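PDB 4GNX: putative uncharacterized protein from Ustilago maydis, which is probably the smallest subunit of replication protein A, the heterotrimeric complex that binds single-stranded DNA. Local coordinates for residues V21-K26 against V45-T50; N33-Q38 against T59-T64; S11-Y16 against S72-N77. All coordinates share one frame; numbering follows the deposited sequence.

Interaction 1. Residues V21-K26 against V45-T50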
ATOM      1  N   VAL A  21      -8.205 -29.566  -1.355  1.00 30.97           N
ATOM      2  CA  VAL A  21      -8.059 -28.177  -0.976  1.00 29.82           C
ATOM      3  C   VAL A  21      -6.647 -27.842  -0.495  1.00 29.97           C
ATOM      4  O   VAL A  21      -5.749 -28.707  -0.438  1.00 31.50           O
ATOM      5  CB  VAL A  21      -9.061 -27.787   0.114  1.00 29.38           C
ATOM      6  CG1 VAL A  21     -10.494 -27.996  -0.364  1.00 30.31           C
ATOM      7  CG2 VAL A  21      -8.764 -28.551   1.393  1.00 29.41           C
ATOM      8  N   ARG A  22      -6.464 -26.580  -0.136  1.00 28.51           N
ATOM      9  CA  ARG A  22      -5.214 -26.115   0.415  1.00 27.81           C
ATOM     10  C   ARG A  22      -5.559 -25.321   1.651  1.00 26.75           C
ATOM     11  O   ARG A  22      -6.469 -24.505   1.617  1.00 27.17           O
ATOM     12  CB  ARG A  22      -4.527 -25.239  -0.605  1.00 27.90           C
ATOM     13  CG  ARG A  22      -3.125 -24.830  -0.223  1.00 29.90           C
ATOM     14  CD  ARG A  22      -2.314 -24.506  -1.478  1.00 31.46           C
ATOM     15  NE  ARG A  22      -1.879 -25.729  -2.151  1.00 32.42           N
ATOM     16  CZ  ARG A  22      -1.361 -25.767  -3.369  1.00 34.02           C
ATOM     17  NH1 ARG A  22      -1.210 -24.647  -4.047  1.00 34.27           N
ATOM     18  NH2 ARG A  22      -1.000 -26.926  -3.913  1.00 36.60           N
ATOM     19  N   ILE A  23      -4.861 -25.568   2.752  1.00 26.82           N
ATOM     20  CA  ILE A  23      -5.194 -24.904   4.023  1.00 26.70           C
ATOM     21  C   ILE A  23      -3.946 -24.636   4.871  1.00 27.04           C
ATOM     22  O   ILE A  23      -3.027 -25.476   4.920  1.00 28.77           O
ATOM     23  CB  ILE A  23      -6.297 -25.665   4.806  1.00 27.57           C
ATOM     24  CG1 ILE A  23      -6.527 -25.042   6.167  1.00 29.87           C
ATOM     25  CG2 ILE A  23      -5.911 -27.099   5.062  1.00 28.92           C
ATOM     26  CD1 ILE A  23      -7.945 -25.190   6.679  1.00 31.78           C
ATOM     27  N   VAL A  24      -3.921 -23.466   5.516  1.00 26.03           N
ATOM     28  CA  VAL A  24      -2.790 -23.032   6.332  1.00 27.24           C
ATOM     29  C   VAL A  24      -3.180 -22.922   7.795  1.00 28.51           C
ATOM     30  O   VAL A  24      -4.247 -22.423   8.132  1.00 29.15           O
ATOM     31  CB  VAL A  24      -2.254 -21.649   5.899  1.00 27.53           C
ATOM     32  CG1 VAL A  24      -1.015 -21.282   6.706  1.00 29.60           C
ATOM     33  CG2 VAL A  24      -1.902 -21.630   4.417  1.00 26.87           C
ATOM     34  N   GLY A  25      -2.305 -23.357   8.678  1.00 30.15           N
ATOM     35  CA  GLY A  25      -2.609 -23.246  10.084  1.00 33.00           C
ATOM     36  C   GLY A  25      -1.421 -23.432  10.976  1.00 35.55           C
ATOM     37  O   GLY A  25      -0.376 -23.906  10.532  1.00 35.58           O
ATOM     38  N   LYS A  26      -1.601 -23.027  12.226  1.00 38.84           N
ATOM     39  CA  LYS A  26      -0.612 -23.164  13.285  1.00 43.98           C
ATOM     40  C   LYS A  26      -0.774 -24.546  13.901  1.00 46.18           C
ATOM     41  O   LYS A  26      -1.882 -24.971  14.214  1.00 45.91           O
ATOM     42  CB  LYS A  26      -0.849 -22.098  14.358  1.00 47.26           C
ATOM     43  CG  LYS A  26       0.379 -21.608  15.111  1.00 51.27           C
ATOM     44  CD  LYS A  26       0.719 -22.472  16.305  1.00 55.29           C
ATOM     45  CE  LYS A  26       1.597 -21.717  17.283  1.00 60.48           C
ATOM     46  NZ  LYS A  26       2.053 -22.617  18.391  1.00 65.04           N
ATOM     47  N   VAL A  45      -8.851 -28.182  12.843  1.00 51.36           N
ATOM     48  CA  VAL A  45      -9.030 -29.127  11.731  1.00 50.97           C
ATOM     49  C   VAL A  45      -8.136 -30.342  11.964  1.00 53.22           C
ATOM     50  O   VAL A  45      -6.945 -30.191  12.281  1.00 53.57           O
ATOM     51  CB  VAL A  45      -8.655 -28.505  10.358  1.00 47.54           C
ATOM     52  CG1 VAL A  45      -8.770 -29.527   9.241  1.00 48.21           C
ATOM     53  CG2 VAL A  45      -9.557 -27.342  10.024  1.00 47.08           C
ATOM     54  N   GLU A  46      -8.705 -31.539  11.788  1.00 54.37           N
ATOM     55  CA  GLU A  46      -7.981 -32.789  12.004  1.00 55.18           C
ATOM     56  C   GLU A  46      -7.387 -33.235  10.671  1.00 53.28           C
ATOM     57  O   GLU A  46      -8.121 -33.427   9.704  1.00 55.76           O
ATOM     58  CB  GLU A  46      -8.952 -33.837  12.522  1.00 59.20           C
ATOM     59  CG  GLU A  46      -8.594 -34.465  13.860  1.00 63.57           C
ATOM     60  CD  GLU A  46      -9.719 -35.345  14.411  1.00 68.38           C
ATOM     61  OE1 GLU A  46     -10.412 -36.019  13.614  1.00 69.07           O
ATOM     62  OE2 GLU A  46      -9.921 -35.372  15.647  1.00 72.25           O
ATOM     63  N   ILE A  47      -6.064 -33.378  10.598  1.00 50.11           N
ATOM     64  CA  ILE A  47      -5.417 -33.805   9.345  1.00 46.37           C
ATOM     65  C   ILE A  47      -4.729 -35.167   9.490  1.00 45.89           C
ATOM     66  O   ILE A  47      -3.960 -35.389  10.420  1.00 46.63           O
ATOM     67  CB  ILE A  47      -4.373 -32.783   8.847  1.00 45.26           C
ATOM     68  CG1 ILE A  47      -4.835 -31.340   9.106  1.00 44.49           C
ATOM     69  CG2 ILE A  47      -4.040 -33.036   7.377  1.00 44.15           C
ATOM     70  CD1 ILE A  47      -5.022 -30.502   7.859  1.00 42.13           C
ATOM     71  N   ALA A  48      -5.023 -36.075   8.569  1.00 45.32           N
ATOM     72  CA  ALA A  48      -4.411 -37.391   8.557  1.00 46.76           C
ATOM     73  C   ALA A  48      -3.163 -37.281   7.715  1.00 46.91           C
ATOM     74  O   ALA A  48      -3.219 -36.964   6.523  1.00 46.68           O
ATOM     75  CB  ALA A  48      -5.361 -38.441   8.000  1.00 46.95           C
ATOM     76  N   MET A  49      -2.032 -37.537   8.355  1.00 48.62           N
ATOM     77  CA  MET A  49      -0.731 -37.275   7.787  1.00 48.85           C
ATOM     78  C   MET A  49      -0.106 -38.506   7.116  1.00 51.12           C
ATOM     79  O   MET A  49      -0.290 -39.643   7.569  1.00 53.23           O
ATOM     80  CB  MET A  49       0.168 -36.744   8.907  1.00 50.66           C
ATOM     81  CG  MET A  49       1.168 -35.671   8.497  1.00 52.06           C
ATOM     82  SD  MET A  49       0.493 -34.224   7.649  1.00 49.62           S
ATOM     83  CE  MET A  49      -0.909 -33.874   8.712  1.00 47.01           C
ATOM     84  N   THR A  50       0.619 -38.253   6.026  1.00 50.97           N
ATOM     85  CA  THR A  50       1.492 -39.229   5.368  1.00 53.99           C
ATOM     86  C   THR A  50       2.534 -39.785   6.355  1.00 57.78           C
ATOM     87  O   THR A  50       3.007 -39.064   7.236  1.00 57.37           O
ATOM     88  CB  THR A  50       2.181 -38.574   4.136  1.00 53.10           C
ATOM     89  OG1 THR A  50       1.233 -38.457   3.082  1.00 50.93           O
ATOM     90  CG2 THR A  50       3.338 -39.385   3.596  1.00 57.81           C
TER

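Interaction 2. Residues N33-Q38 against T59-T64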
ATOM      1  N   ASN A  33      -0.011 -40.015  13.448  1.00 58.09           N
ATOM      2  CA  ASN A  33      -0.153 -39.491  12.099  1.00 54.84           C
ATOM      3  C   ASN A  33      -1.327 -38.531  11.974  1.00 50.94           C
ATOM      4  O   ASN A  33      -1.763 -38.230  10.889  1.00 48.42           O
ATOM      5  CB  ASN A  33      -0.286 -40.640  11.102  1.00 57.65           C
ATOM      6  CG  ASN A  33       0.987 -41.465  10.988  1.00 61.81           C
ATOM      7  OD1 ASN A  33       1.871 -41.390  11.851  1.00 64.55           O
ATOM      8  ND2 ASN A  33       1.088 -42.262   9.916  1.00 62.60           N
ATOM      9  N   THR A  34      -1.830 -38.040  13.090  1.00 51.90           N
ATOM     10  CA  THR A  34      -2.865 -37.038  13.043  1.00 51.53           C
ATOM     11  C   THR A  34      -2.279 -35.709  13.484  1.00 51.79           C
ATOM     12  O   THR A  34      -1.525 -35.646  14.456  1.00 54.56           O
ATOM     13  CB  THR A  34      -4.070 -37.431  13.915  1.00 54.31           C
ATOM     14  OG1 THR A  34      -4.521 -38.737  13.529  1.00 57.74           O
ATOM     15  CG2 THR A  34      -5.228 -36.443  13.741  1.00 52.11           C
ATOM     16  N   LEU A  35      -2.618 -34.652  12.758  1.00 49.40           N
ATOM     17  CA  LEU A  35      -2.195 -33.314  13.109  1.00 49.75           C
ATOM     18  C   LEU A  35      -3.415 -32.505  13.474  1.00 50.00           C
ATOM     19  O   LEU A  35      -4.433 -32.562  12.775  1.00 49.66           O
ATOM     20  CB  LEU A  35      -1.531 -32.665  11.899  1.00 48.25           C
ATOM     21  CG  LEU A  35      -1.385 -31.148  11.915  1.00 47.33           C
ATOM     22  CD1 LEU A  35      -0.314 -30.743  12.909  1.00 50.33           C
ATOM     23  CD2 LEU A  35      -1.041 -30.618  10.537  1.00 45.70           C
ATOM     24  N   LEU A  36      -3.322 -31.744  14.557  1.00 51.55           N
ATOM     25  CA  LEU A  36      -4.355 -30.766  14.846  1.00 52.88           C
ATOM     26  C   LEU A  36      -3.878 -29.356  14.504  1.00 53.48           C
ATOM     27  O   LEU A  36      -2.850 -28.880  15.006  1.00 55.23           O
ATOM     28  CB  LEU A  36      -4.844 -30.852  16.287  1.00 56.42           C
ATOM     29  CG  LEU A  36      -6.218 -30.209  16.516  1.00 57.34           C
ATOM     30  CD1 LEU A  36      -7.282 -30.813  15.611  1.00 56.07           C
ATOM     31  CD2 LEU A  36      -6.627 -30.355  17.970  1.00 62.02           C
ATOM     32  N   MET A  37      -4.650 -28.697  13.648  1.00 51.82           N
ATOM     33  CA  MET A  37      -4.281 -27.408  13.103  1.00 49.31           C
ATOM     34  C   MET A  37      -5.308 -26.310  13.420  1.00 48.79           C
ATOM     35  O   MET A  37      -6.520 -26.535  13.338  1.00 47.93           O
ATOM     36  CB  MET A  37      -4.137 -27.568  11.604  1.00 47.88           C
ATOM     37  CG  MET A  37      -3.659 -26.325  10.901  1.00 49.96           C
ATOM     38  SD  MET A  37      -3.838 -26.440   9.115  1.00 52.82           S
ATOM     39  CE  MET A  37      -2.683 -27.773   8.778  1.00 51.48           C
ATOM     40  N   GLN A  38      -4.813 -25.127  13.790  1.00 48.89           N
ATOM     41  CA  GLN A  38      -5.652 -23.940  13.923  1.00 49.01           C
ATOM     42  C   GLN A  38      -5.603 -23.100  12.636  1.00 45.29           C
ATOM     43  O   GLN A  38      -4.529 -22.798  12.132  1.00 43.09           O
ATOM     44  CB  GLN A  38      -5.249 -23.128  15.160  1.00 52.88           C
ATOM     45  CG  GLN A  38      -5.853 -21.735  15.226  1.00 55.70           C
ATOM     46  CD  GLN A  38      -6.013 -21.215  16.637  1.00 62.41           C
ATOM     47  OE1 GLN A  38      -5.268 -21.594  17.544  1.00 67.09           O
ATOM     48  NE2 GLN A  38      -6.995 -20.344  16.834  1.00 64.38           N
ATOM     49  N   THR A  59       6.016 -24.709  12.973  1.00 60.02           N
ATOM     50  CA  THR A  59       4.991 -23.925  13.640  1.00 57.86           C
ATOM     51  C   THR A  59       3.754 -23.756  12.757  1.00 51.35           C
ATOM     52  O   THR A  59       2.649 -24.148  13.138  1.00 49.14           O
ATOM     53  CB  THR A  59       5.535 -22.562  14.128  1.00 61.91           C
ATOM     54  OG1 THR A  59       6.948 -22.649  14.368  1.00 66.09           O
ATOM     55  CG2 THR A  59       4.838 -22.134  15.405  1.00 64.81           C
ATOM     56  N   PHE A  60       3.938 -23.176  11.579  1.00 47.22           N
ATOM     57  CA  PHE A  60       2.834 -23.069  10.646  1.00 41.47           C
ATOM     58  C   PHE A  60       3.086 -23.952   9.475  1.00 38.58           C
ATOM     59  O   PHE A  60       4.214 -24.119   9.042  1.00 39.35           O
ATOM     60  CB  PHE A  60       2.642 -21.657  10.156  1.00 39.98           C
ATOM     61  CG  PHE A  60       2.317 -20.681  11.237  1.00 42.03           C
ATOM     62  CD1 PHE A  60       3.322 -20.158  12.056  1.00 45.59           C
ATOM     63  CD2 PHE A  60       1.013 -20.254  11.426  1.00 40.19           C
ATOM     64  CE1 PHE A  60       3.032 -19.238  13.044  1.00 47.46           C
ATOM     65  CE2 PHE A  60       0.717 -19.323  12.408  1.00 42.31           C
ATOM     66  CZ  PHE A  60       1.727 -18.820  13.221  1.00 45.98           C
ATOM     67  N   VAL A  61       2.008 -24.495   8.943  1.00 35.97           N
ATOM     68  CA  VAL A  61       2.122 -25.472   7.892  1.00 35.18           C
ATOM     69  C   VAL A  61       1.087 -25.221   6.792  1.00 32.14           C
ATOM     70  O   VAL A  61       0.017 -24.668   7.068  1.00 31.22           O
ATOM     71  CB  VAL A  61       1.965 -26.858   8.518  1.00 36.41           C
ATOM     72  CG1 VAL A  61       0.521 -27.083   8.941  1.00 35.16           C
ATOM     73  CG2 VAL A  61       2.440 -27.924   7.563  1.00 37.48           C
ATOM     74  N   GLU A  62       1.413 -25.572   5.547  1.00 31.73           N
ATOM     75  CA  GLU A  62       0.414 -25.516   4.454  1.00 30.14           C
ATOM     76  C   GLU A  62       0.154 -26.905   3.927  1.00 29.22           C
ATOM     77  O   GLU A  62       1.058 -27.553   3.399  1.00 30.11           O
ATOM     78  CB  GLU A  62       0.829 -24.595   3.291  1.00 30.64           C
ATOM     79  CG  GLU A  62      -0.269 -24.420   2.244  1.00 30.27           C
ATOM     80  CD  GLU A  62       0.211 -23.762   0.948  1.00 33.09           C
ATOM     81  OE1 GLU A  62       0.681 -24.485   0.030  1.00 34.86           O
ATOM     82  OE2 GLU A  62       0.108 -22.512   0.813  1.00 33.74           O
ATOM     83  N   VAL A  63      -1.087 -27.360   4.064  1.00 28.03           N
ATOM     84  CA  VAL A  63      -1.427 -28.719   3.620  1.00 28.80           C
ATOM     85  C   VAL A  63      -2.218 -28.696   2.343  1.00 27.71           C
ATOM     86  O   VAL A  63      -3.192 -27.944   2.244  1.00 26.88           O
ATOM     87  CB  VAL A  63      -2.297 -29.463   4.636  1.00 28.46           C
ATOM     88  CG1 VAL A  63      -2.705 -30.807   4.060  1.00 28.85           C
ATOM     89  CG2 VAL A  63      -1.560 -29.590   5.954  1.00 29.60           C
ATOM     90  N   THR A  64      -1.802 -29.499   1.375  1.00 28.32           N
ATOM     91  CA  THR A  64      -2.676 -29.792   0.261  1.00 29.30           C
ATOM     92  C   THR A  64      -3.283 -31.138   0.591  1.00 31.13           C
ATOM     93  O   THR A  64      -2.565 -32.122   0.815  1.00 33.48           O
ATOM     94  CB  THR A  64      -1.960 -29.801  -1.112  1.00 30.57           C
ATOM     95  OG1 THR A  64      -1.347 -28.529  -1.360  1.00 30.17           O
ATOM     96  CG2 THR A  64      -2.943 -30.028  -2.216  1.00 30.73           C
TER

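Interaction 3. Residues S11-Y16 against S72-N77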
ATOM      1  N   SER A  11     -14.222 -23.296   7.878  1.00 46.51           N
ATOM      2  CA  SER A  11     -15.646 -23.162   7.703  1.00 47.87           C
ATOM      3  C   SER A  11     -16.053 -23.478   6.275  1.00 45.49           C
ATOM      4  O   SER A  11     -17.213 -23.716   6.000  1.00 50.05           O
ATOM      5  CB  SER A  11     -16.104 -21.769   8.094  1.00 50.13           C
ATOM      6  OG  SER A  11     -16.216 -20.984   6.934  1.00 51.26           O
ATOM      7  N   MET A  12     -15.095 -23.494   5.371  1.00 41.10           N
ATOM      8  CA  MET A  12     -15.373 -23.805   3.983  1.00 40.65           C
ATOM      9  C   MET A  12     -15.284 -25.296   3.673  1.00 40.69           C
ATOM     10  O   MET A  12     -15.601 -25.724   2.573  1.00 40.65           O
ATOM     11  CB  MET A  12     -14.446 -23.015   3.072  1.00 38.88           C
ATOM     12  CG  MET A  12     -14.705 -21.521   3.151  1.00 41.92           C
ATOM     13  SD  MET A  12     -13.459 -20.453   2.396  1.00 43.28           S
ATOM     14  CE  MET A  12     -13.593 -20.873   0.655  1.00 40.25           C
ATOM     15  N   LEU A  13     -14.873 -26.099   4.643  1.00 41.82           N
ATOM     16  CA  LEU A  13     -14.748 -27.535   4.402  1.00 43.19           C
ATOM     17  C   LEU A  13     -15.993 -28.148   3.781  1.00 45.17           C
ATOM     18  O   LEU A  13     -15.885 -28.821   2.768  1.00 46.00           O
ATOM     19  CB  LEU A  13     -14.387 -28.287   5.680  1.00 45.83           C
ATOM     20  CG  LEU A  13     -13.015 -27.924   6.244  1.00 44.86           C
ATOM     21  CD1 LEU A  13     -12.917 -28.479   7.642  1.00 48.74           C
ATOM     22  CD2 LEU A  13     -11.871 -28.442   5.393  1.00 42.34           C
ATOM     23  N   GLY A  14     -17.162 -27.891   4.366  1.00 46.77           N
ATOM     24  CA  GLY A  14     -18.429 -28.391   3.839  1.00 49.14           C
ATOM     25  C   GLY A  14     -18.610 -28.228   2.339  1.00 48.60           C
ATOM     26  O   GLY A  14     -19.197 -29.091   1.686  1.00 51.72           O
ATOM     27  N   GLN A  15     -18.086 -27.137   1.783  1.00 45.20           N
ATOM     28  CA  GLN A  15     -18.237 -26.847   0.352  1.00 44.82           C
ATOM     29  C   GLN A  15     -17.317 -27.662  -0.562  1.00 41.68           C
ATOM     30  O   GLN A  15     -17.387 -27.540  -1.794  1.00 41.69           O
ATOM     31  CB  GLN A  15     -17.999 -25.362   0.070  1.00 44.80           C
ATOM     32  CG  GLN A  15     -18.774 -24.402   0.954  1.00 49.03           C
ATOM     33  CD  GLN A  15     -18.176 -22.998   0.948  1.00 49.16           C
ATOM     34  OE1 GLN A  15     -17.836 -22.453  -0.107  1.00 48.73           O
ATOM     35  NE2 GLN A  15     -18.044 -22.404   2.135  1.00 50.65           N
ATOM     36  N   TYR A  16     -16.428 -28.457   0.027  1.00 38.84           N
ATOM     37  CA  TYR A  16     -15.494 -29.230  -0.779  1.00 36.88           C
ATOM     38  C   TYR A  16     -15.389 -30.710  -0.379  1.00 38.20           C
ATOM     39  O   TYR A  16     -14.335 -31.315  -0.484  1.00 37.61           O
ATOM     40  CB  TYR A  16     -14.111 -28.564  -0.816  1.00 32.72           C
ATOM     41  CG  TYR A  16     -14.104 -27.148  -1.375  1.00 31.23           C
ATOM     42  CD1 TYR A  16     -14.245 -26.050  -0.534  1.00 30.36           C
ATOM     43  CD2 TYR A  16     -13.944 -26.914  -2.739  1.00 30.89           C
ATOM     44  CE1 TYR A  16     -14.247 -24.764  -1.038  1.00 29.37           C
ATOM     45  CE2 TYR A  16     -13.941 -25.639  -3.252  1.00 29.77           C
ATOM     46  CZ  TYR A  16     -14.088 -24.570  -2.396  1.00 29.26           C
ATOM     47  OH  TYR A  16     -14.071 -23.287  -2.900  1.00 28.86           O
ATOM     48  N   SER A  72     -14.970 -32.409   9.099  1.00 81.68           N
ATOM     49  CA  SER A  72     -13.775 -31.596   8.857  1.00 75.02           C
ATOM     50  C   SER A  72     -12.471 -32.374   9.148  1.00 72.60           C
ATOM     51  O   SER A  72     -11.641 -31.969   9.984  1.00 71.64           O
ATOM     52  CB  SER A  72     -13.857 -30.291   9.662  1.00 73.78           C
ATOM     53  OG  SER A  72     -13.794 -30.536  11.049  1.00 77.46           O
ATOM     54  N   SER A  73     -12.327 -33.506   8.457  1.00 70.52           N
ATOM     55  CA  SER A  73     -11.154 -34.375   8.547  1.00 66.30           C
ATOM     56  C   SER A  73     -10.509 -34.270   7.180  1.00 60.80           C
ATOM     57  O   SER A  73     -11.010 -33.544   6.319  1.00 58.15           O
ATOM     58  CB  SER A  73     -11.556 -35.829   8.878  1.00 71.88           C
ATOM     59  OG  SER A  73     -10.559 -36.545   9.615  1.00 72.08           O
ATOM     60  N   PHE A  74      -9.421 -35.003   6.958  1.00 59.60           N
ATOM     61  CA  PHE A  74      -8.512 -34.610   5.900  1.00 53.32           C
ATOM     62  C   PHE A  74      -7.378 -35.543   5.530  1.00 49.93           C
ATOM     63  O   PHE A  74      -6.528 -35.806   6.370  1.00 50.21           O
ATOM     64  CB  PHE A  74      -7.835 -33.414   6.434  1.00 54.77           C
ATOM     65  CG  PHE A  74      -7.914 -32.287   5.547  1.00 56.39           C
ATOM     66  CD1 PHE A  74      -8.821 -31.280   5.805  1.00 56.20           C
ATOM     67  CD2 PHE A  74      -7.098 -32.234   4.439  1.00 58.88           C
ATOM     68  CE1 PHE A  74      -8.905 -30.197   4.975  1.00 58.18           C
ATOM     69  CE2 PHE A  74      -7.174 -31.157   3.592  1.00 62.31           C
ATOM     70  CZ  PHE A  74      -8.076 -30.132   3.865  1.00 61.70           C
ATOM     71  N   GLN A  75      -7.310 -35.984   4.275  1.00 46.37           N
ATOM     72  CA  GLN A  75      -6.230 -36.882   3.870  1.00 45.68           C
ATOM     73  C   GLN A  75      -5.135 -36.044   3.219  1.00 42.33           C
ATOM     74  O   GLN A  75      -5.291 -35.630   2.079  1.00 41.05           O
ATOM     75  CB  GLN A  75      -6.735 -38.040   2.962  1.00 48.21           C
ATOM     76  CG  GLN A  75      -5.712 -39.139   2.616  1.00 51.57           C
ATOM     77  CD  GLN A  75      -6.303 -40.553   2.381  1.00 57.37           C
ATOM     78  OE1 GLN A  75      -7.502 -40.722   2.099  1.00 60.01           O
ATOM     79  NE2 GLN A  75      -5.444 -41.585   2.496  1.00 58.80           N
ATOM     80  N   ALA A  76      -4.043 -35.793   3.951  1.00 40.55           N
ATOM     81  CA  ALA A  76      -2.919 -35.015   3.424  1.00 39.52           C
ATOM     82  C   ALA A  76      -2.300 -35.670   2.201  1.00 40.24           C
ATOM     83  O   ALA A  76      -1.976 -36.845   2.233  1.00 42.11           O
ATOM     84  CB  ALA A  76      -1.852 -34.779   4.497  1.00 40.87           C
ATOM     85  N   ASN A  77      -2.148 -34.892   1.129  1.00 39.54           N
ATOM     86  CA  ASN A  77      -1.396 -35.309  -0.049  1.00 41.57           C
ATOM     87  C   ASN A  77       0.037 -34.790   0.114  1.00 43.38           C
ATOM     88  O   ASN A  77       0.985 -35.572   0.181  1.00 44.69           O
ATOM     89  CB  ASN A  77      -2.066 -34.819  -1.355  1.00 40.31           C
ATOM     90  CG  ASN A  77      -3.389 -35.565  -1.691  1.00 41.66           C
ATOM     91  OD1 ASN A  77      -3.575 -36.750  -1.362  1.00 43.56           O
ATOM     92  ND2 ASN A  77      -4.300 -34.874  -2.382  1.00 39.96           N
TER

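Interaction 1. Residues V21-K26 against V45-T50
Ile23 of strand 20-31 meets Val45 and Ile47 of strand 44-48 across the interior; the two strands are not paired with each other. The far end of the isoleucine does one half of the work: CD1 of Ile23 lies 4.3 Å from CG2 of Val45. The short branch does the other, with CG2 of Ile23 4.5 Å from CD1 of Ile47. All three residues are buried and turn their side chains toward the opposing strand. With CG1 of Ile23 trans to the backbone nitrogen (chi1 174°), CG1 and CD1 beyond it are aimed at Val45, and CG2 is left on the side of Ile47. Val45 and Ile47 lie two apart, on the same face of their strand. No hydrogen bond passes between 21-26 and 45-50, so the contact consists wholly of methyl packing.

Neighbouring strands fix the positions of these groups. The backbone of Ile23 bonds to that of Val63, and the backbone of Val45 to that of Met37; the side chains of Ile23 and Val45 both also touch Thr39. The alternate residues of strand 20-31 face the other way: Arg22 forms a salt bridge with Glu60 of another subunit, and Val24 packs on Tyr117 of that subunit. One face turned into a shared apolar interior, the other turned to a partner subunit, with side chains meeting across from strands not hydrogen-bonded to each other, is the pattern of the OB-fold beta barrel.

Interaction 2. Residues N33-Q38 against T59-T64
Leu35 is the first residue of 33-38 to touch 59-64: its CD2 reaches toward Val61 tip to tip, with CG1 of Val61 4.2 Å away. The backbone of Leu35 is meanwhile bonded to that of Ile47 in the adjacent strand. Met37 comes next, again directed inward. Its chain runs out with CG opposite the backbone nitrogen (chi1 -176°) and then bends at chi3 (-65°), which carries the terminal methyl to two valines of the far strand. CE of Met37 approaches CG1 of Val61 at 3.3 Å and CG2 of Val63 at 3.5 Å, and the methionine lies at a slant to both. Val61 thus offers one methyl, CG1, to both Leu35 and Met37.

Strands 34-38 and 60-64 run nearly at right angles (104°), their axes approaching to 8.7 Å, and share no hydrogen bond. Between Val61 and Val63 in sequence, Glu62 points away from 33-38 and bonds to Tyr90 and Tyr117 of another subunit. Across the interior itself only methyl-bearing groups meet, so the contact rests on shape and hydrophobic burial, with no directional bond to set its geometry.

Interaction 3. Residues S11-Y16 against S72-N77
Where the short helical turn of 11-16 meets the start of strand 73-81, Leu13 packs against the Phe74 ring at the margin of the OB-fold barrel. Leu13 is the one residue of its turn to contribute to the contact, and it is buried. Its CG lies anti to the carbonyl carbon (chi1 -65°), which carries both methyls toward 72-77. CD2 of Leu13 comes to the edge of the Phe74 ring, near the ring plane, at 3.5 Å from CE1 of Phe74. The neighbouring ring atom, CD1 of Phe74, is 4.2 Å from the same Leu13 CD2, so the methyl sits at the CE1-CD1 edge of the ring. Phe74 does not start out toward the turn; it is the far end of its side chain that swings nearer. The second leucine branch, CD1, points to Ser72, but the modelled approach there is too close to be reliable. The backbones are nearest at this same place, with the CA atoms of Leu13 and Ser72 6.1 Å apart. No hydrogen bond links the segments.

The turn holds its own shape through backbone bonds of 3-10 spacing, from Gln15 N to Met12 O at 3.0 Å and from Tyr16 N to Leu13 O at 2.8 Å. Leu13 and Tyr16 both also touch Ile8 of strand 7-8. On the barrel side, Val21 and Ile23 of strand 20-31 and Val45 and Ile47 of strand 44-48 touch the Phe74 side chain. The backbone of 73-77 bonds to Ala48 from Phe74 and Ala76, and to Lys66 and Thr64 from Gln75 and Asn77, so this strand start joins strand 44-48 to strand 60-68.

All three contacts are apolar and lack hydrogen bonds across their segments; backbone bonds run between them instead. Interactions 1 and 2 occupy the barrel core, their centres about 4 Å apart, and share a wall: 33-38 and 45-50 are hydrogen-bonded, as between Asn33 and Met49. In each, aliphatic side chains cross the interior. Interaction 3 joins a helical turn to a strand and uses an aromatic ring. It too is largely buried, Leu13 and Phe74 wholly and Ser72 partly, but its centre lies about 8 Å from that of the chain, against about 4 and 7 Å for interactions 1 and 2. Phe74 ties it to interaction 1, and the strand of 72-77 is bonded to that of 59-64.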